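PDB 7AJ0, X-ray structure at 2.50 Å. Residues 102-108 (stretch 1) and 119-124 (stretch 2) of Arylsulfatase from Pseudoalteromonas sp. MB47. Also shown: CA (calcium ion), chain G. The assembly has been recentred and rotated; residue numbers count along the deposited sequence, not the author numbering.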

ATOM      1  N   CYS A 102      20.695  20.321   6.335  1.00 24.96           N
ATOM      2  CA  CYS A 102      22.023  20.826   6.674  1.00 22.82           C
ATOM      3  C   CYS A 102      22.002  22.321   6.970  1.00 23.05           C
ATOM      4  O   CYS A 102      22.359  22.756   8.071  1.00 22.91           O
ATOM      5  CB  CYS A 102      22.999  20.539   5.527  1.00 29.94           C
ATOM      6  SG  CYS A 102      23.195  18.806   5.080  1.00 51.65           S
ATOM      7  N   THR A 103      21.612  23.126   5.980  1.00 23.46           N
ATOM      8  CA  THR A 103      21.677  24.576   6.133  1.00 23.79           C
ATOM      9  C   THR A 103      20.845  25.047   7.317  1.00 23.62           C
ATOM     10  O   THR A 103      21.239  25.976   8.032  1.00 23.72           O
ATOM     11  CB  THR A 103      21.203  25.260   4.848  1.00 24.31           C
ATOM     12  OG1 THR A 103      22.046  24.868   3.758  1.00 24.53           O
ATOM     13  CG2 THR A 103      21.236  26.774   5.001  1.00 24.72           C
ATOM     14  N   SER A 104      19.690  24.418   7.539  1.00 23.41           N
ATOM     15  CA  SER A 104      18.807  24.849   8.617  1.00 23.30           C
ATOM     16  C   SER A 104      19.421  24.568   9.983  1.00 22.96           C
ATOM     17  O   SER A 104      19.342  25.407  10.888  1.00 23.02           O
ATOM     18  CB  SER A 104      17.451  24.159   8.480  1.00 23.21           C
ATOM     19  OG  SER A 104      16.735  24.675   7.370  1.00 23.63           O
ATOM     20  N   SER A 105      20.042  23.399  10.149  1.00 22.63           N
ATOM     21  CA  SER A 105      20.651  23.060  11.430  1.00 22.35           C
ATOM     22  C   SER A 105      21.891  23.902  11.704  1.00 22.53           C
ATOM     23  O   SER A 105      22.152  24.277  12.851  1.00 22.48           O
ATOM     24  CB  SER A 105      21.010  21.575  11.457  1.00 22.05           C
ATOM     25  OG  SER A 105      19.851  20.774  11.571  1.00 29.36           O
ATOM     26  N   ARG A 106      22.675  24.195  10.669  1.00 22.78           N
ATOM     27  CA  ARG A 106      23.905  24.952  10.872  1.00 23.00           C
ATOM     28  C   ARG A 106      23.619  26.424  11.127  1.00 23.35           C
ATOM     29  O   ARG A 106      24.354  27.074  11.880  1.00 23.48           O
ATOM     30  CB  ARG A 106      24.822  24.756   9.669  1.00 23.20           C
ATOM     31  CG  ARG A 106      25.441  23.370   9.656  1.00 22.91           C
ATOM     32  CD  ARG A 106      25.740  22.853   8.264  1.00 23.08           C
ATOM     33  NE  ARG A 106      26.014  21.418   8.316  1.00 25.00           N
ATOM     34  CZ  ARG A 106      27.149  20.892   8.766  1.00 22.71           C
ATOM     35  NH1 ARG A 106      28.123  21.681   9.198  1.00 24.32           N
ATOM     36  NH2 ARG A 106      27.310  19.577   8.785  1.00 25.40           N
ATOM     37  N   ALA A 107      22.556  26.961  10.528  1.00 23.56           N
ATOM     38  CA  ALA A 107      22.103  28.298  10.889  1.00 23.92           C
ATOM     39  C   ALA A 107      21.675  28.348  12.352  1.00 23.70           C
ATOM     40  O   ALA A 107      22.032  29.276  13.086  1.00 26.90           O
ATOM     41  CB  ALA A 107      20.952  28.724   9.975  1.00 24.20           C
ATOM     42  N   ALA A 108      20.906  27.353  12.794  1.00 23.31           N
ATOM     43  CA  ALA A 108      20.442  27.347  14.177  1.00 23.15           C
ATOM     44  C   ALA A 108      21.614  27.297  15.147  1.00 23.07           C
ATOM     45  O   ALA A 108      21.602  27.964  16.188  1.00 23.20           O
ATOM     46  CB  ALA A 108      19.504  26.162  14.407  1.00 22.78           C
ATOM     47  N   GLY A 119      15.561  33.341   7.777  1.00 26.69           N
ATOM     48  CA  GLY A 119      15.566  33.156   6.345  1.00 26.98           C
ATOM     49  C   GLY A 119      16.591  32.164   5.851  1.00 26.61           C
ATOM     50  O   GLY A 119      16.663  31.918   4.639  1.00 41.94           O
ATOM     51  N   LEU A 120      17.379  31.582   6.748  1.00 26.08           N
ATOM     52  CA  LEU A 120      18.443  30.648   6.386  1.00 29.15           C
ATOM     53  C   LEU A 120      17.922  29.217   6.304  1.00 25.25           C
ATOM     54  O   LEU A 120      18.437  28.301   6.946  1.00 24.74           O
ATOM     55  CB  LEU A 120      19.585  30.764   7.389  1.00 25.51           C
ATOM     56  CG  LEU A 120      20.196  32.162   7.517  1.00 26.05           C
ATOM     57  CD1 LEU A 120      21.154  32.244   8.696  1.00 25.81           C
ATOM     58  CD2 LEU A 120      20.901  32.551   6.224  1.00 26.54           C
ATOM     59  N   VAL A 121      16.869  29.023   5.503  1.00 25.45           N
ATOM     60  CA  VAL A 121      16.347  27.685   5.252  1.00 25.09           C
ATOM     61  C   VAL A 121      16.981  27.039   4.030  1.00 25.20           C
ATOM     62  O   VAL A 121      16.847  25.820   3.843  1.00 39.91           O
ATOM     63  CB  VAL A 121      14.813  27.704   5.074  1.00 25.28           C
ATOM     64  CG1 VAL A 121      14.139  28.226   6.338  1.00 27.39           C
ATOM     65  CG2 VAL A 121      14.411  28.546   3.861  1.00 25.97           C
ATOM     66  N   ARG A 122      17.664  27.813   3.191  1.00 25.68           N
ATOM     67  CA  ARG A 122      18.353  27.323   2.009  1.00 25.88           C
ATOM     68  C   ARG A 122      19.681  28.049   1.878  1.00 26.13           C
ATOM     69  O   ARG A 122      19.796  29.212   2.284  1.00 47.35           O
ATOM     70  CB  ARG A 122      17.527  27.544   0.732  1.00 32.86           C
ATOM     71  CG  ARG A 122      16.279  26.687   0.638  1.00 30.33           C
ATOM     72  CD  ARG A 122      15.411  27.101  -0.541  1.00 33.82           C
ATOM     73  NE  ARG A 122      14.237  26.244  -0.671  1.00 45.53           N
ATOM     74  CZ  ARG A 122      14.263  25.013  -1.174  1.00 42.82           C
ATOM     75  NH1 ARG A 122      15.407  24.490  -1.593  1.00 44.70           N
ATOM     76  NH2 ARG A 122      13.145  24.303  -1.253  1.00 41.86           N
ATOM     77  N   PRO A 123      20.699  27.398   1.313  1.00 27.51           N
ATOM     78  CA  PRO A 123      21.978  28.095   1.085  1.00 26.43           C
ATOM     79  C   PRO A 123      21.834  29.108  -0.040  1.00 27.40           C
ATOM     80  O   PRO A 123      21.416  28.767  -1.150  1.00 38.94           O
ATOM     81  CB  PRO A 123      22.944  26.961   0.720  1.00 26.20           C
ATOM     82  CG  PRO A 123      22.072  25.896   0.143  1.00 26.06           C
ATOM     83  CD  PRO A 123      20.749  25.988   0.873  1.00 34.04           C
ATOM     84  N   ILE A 124      22.177  30.358   0.252  1.00 31.99           N
ATOM     85  CA  ILE A 124      22.127  31.421  -0.744  1.00 35.19           C
ATOM     86  C   ILE A 124      23.418  31.378  -1.553  1.00 45.46           C
ATOM     87  O   ILE A 124      24.510  31.585  -1.011  1.00 28.69           O
ATOM     88  CB  ILE A 124      21.931  32.794  -0.087  1.00 28.76           C
ATOM     89  CG1 ILE A 124      20.821  32.730   0.964  1.00 42.88           C
ATOM     90  CG2 ILE A 124      21.597  33.834  -1.153  1.00 40.25           C
ATOM     91  CD1 ILE A 124      20.589  34.041   1.698  1.00 45.01           C
TER
HETATM   92 CA    CA G 600      23.884  17.588   7.214  1.00 22.07          CA
HETATM   93  O   HOH W   1      18.198  23.426   5.317  1.00 23.08           O

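A loop can pack against a helix without a single direct hydrogen bond between them; here the helix meets the loop through Thr-103, Ser-104 and Ala-107, and this pair of stretches, burying 260 Å² in all, is a compact example. Residues 102-108 are helical, with Arg-106 N, Ala-107 N and Ala-108 N donating to Cys-102 O, Thr-103 O and Ser-104 O.

Along the loop, Gly-119 makes no contact but sets the course: it leaves the preceding helix with positive phi, where a beta carbon would jam against the previous carbonyl oxygen. Leu-120 follows, its CB 3.6 Å from Ala-107 CB. Alanine's methyl points toward the loop and permits this close apolar approach, while Leu-120 O lies 3.7 Å from Thr-103 CG2. The CA-to-CB bond of Val-121 points away, and its CA lies 3.7 Å from Ser-104 OG. Here a water supplies the polar link, donating to Val-121 O (3.1 Å from the water O) and hydrogen-bonding Ser-104 OG at 2.8 Å. The CA-to-CB bond of Arg-122 also points away, and the residue is exposed, which suits a charged side chain; its backbone C still meets Thr-103 CG2 at 3.7 Å. Pro-123 then brings CD to 3.4 Å from Thr-103 OG1, a hydroxyl satisfied elsewhere in the structure. Buried Ile-124 lies beyond the contact.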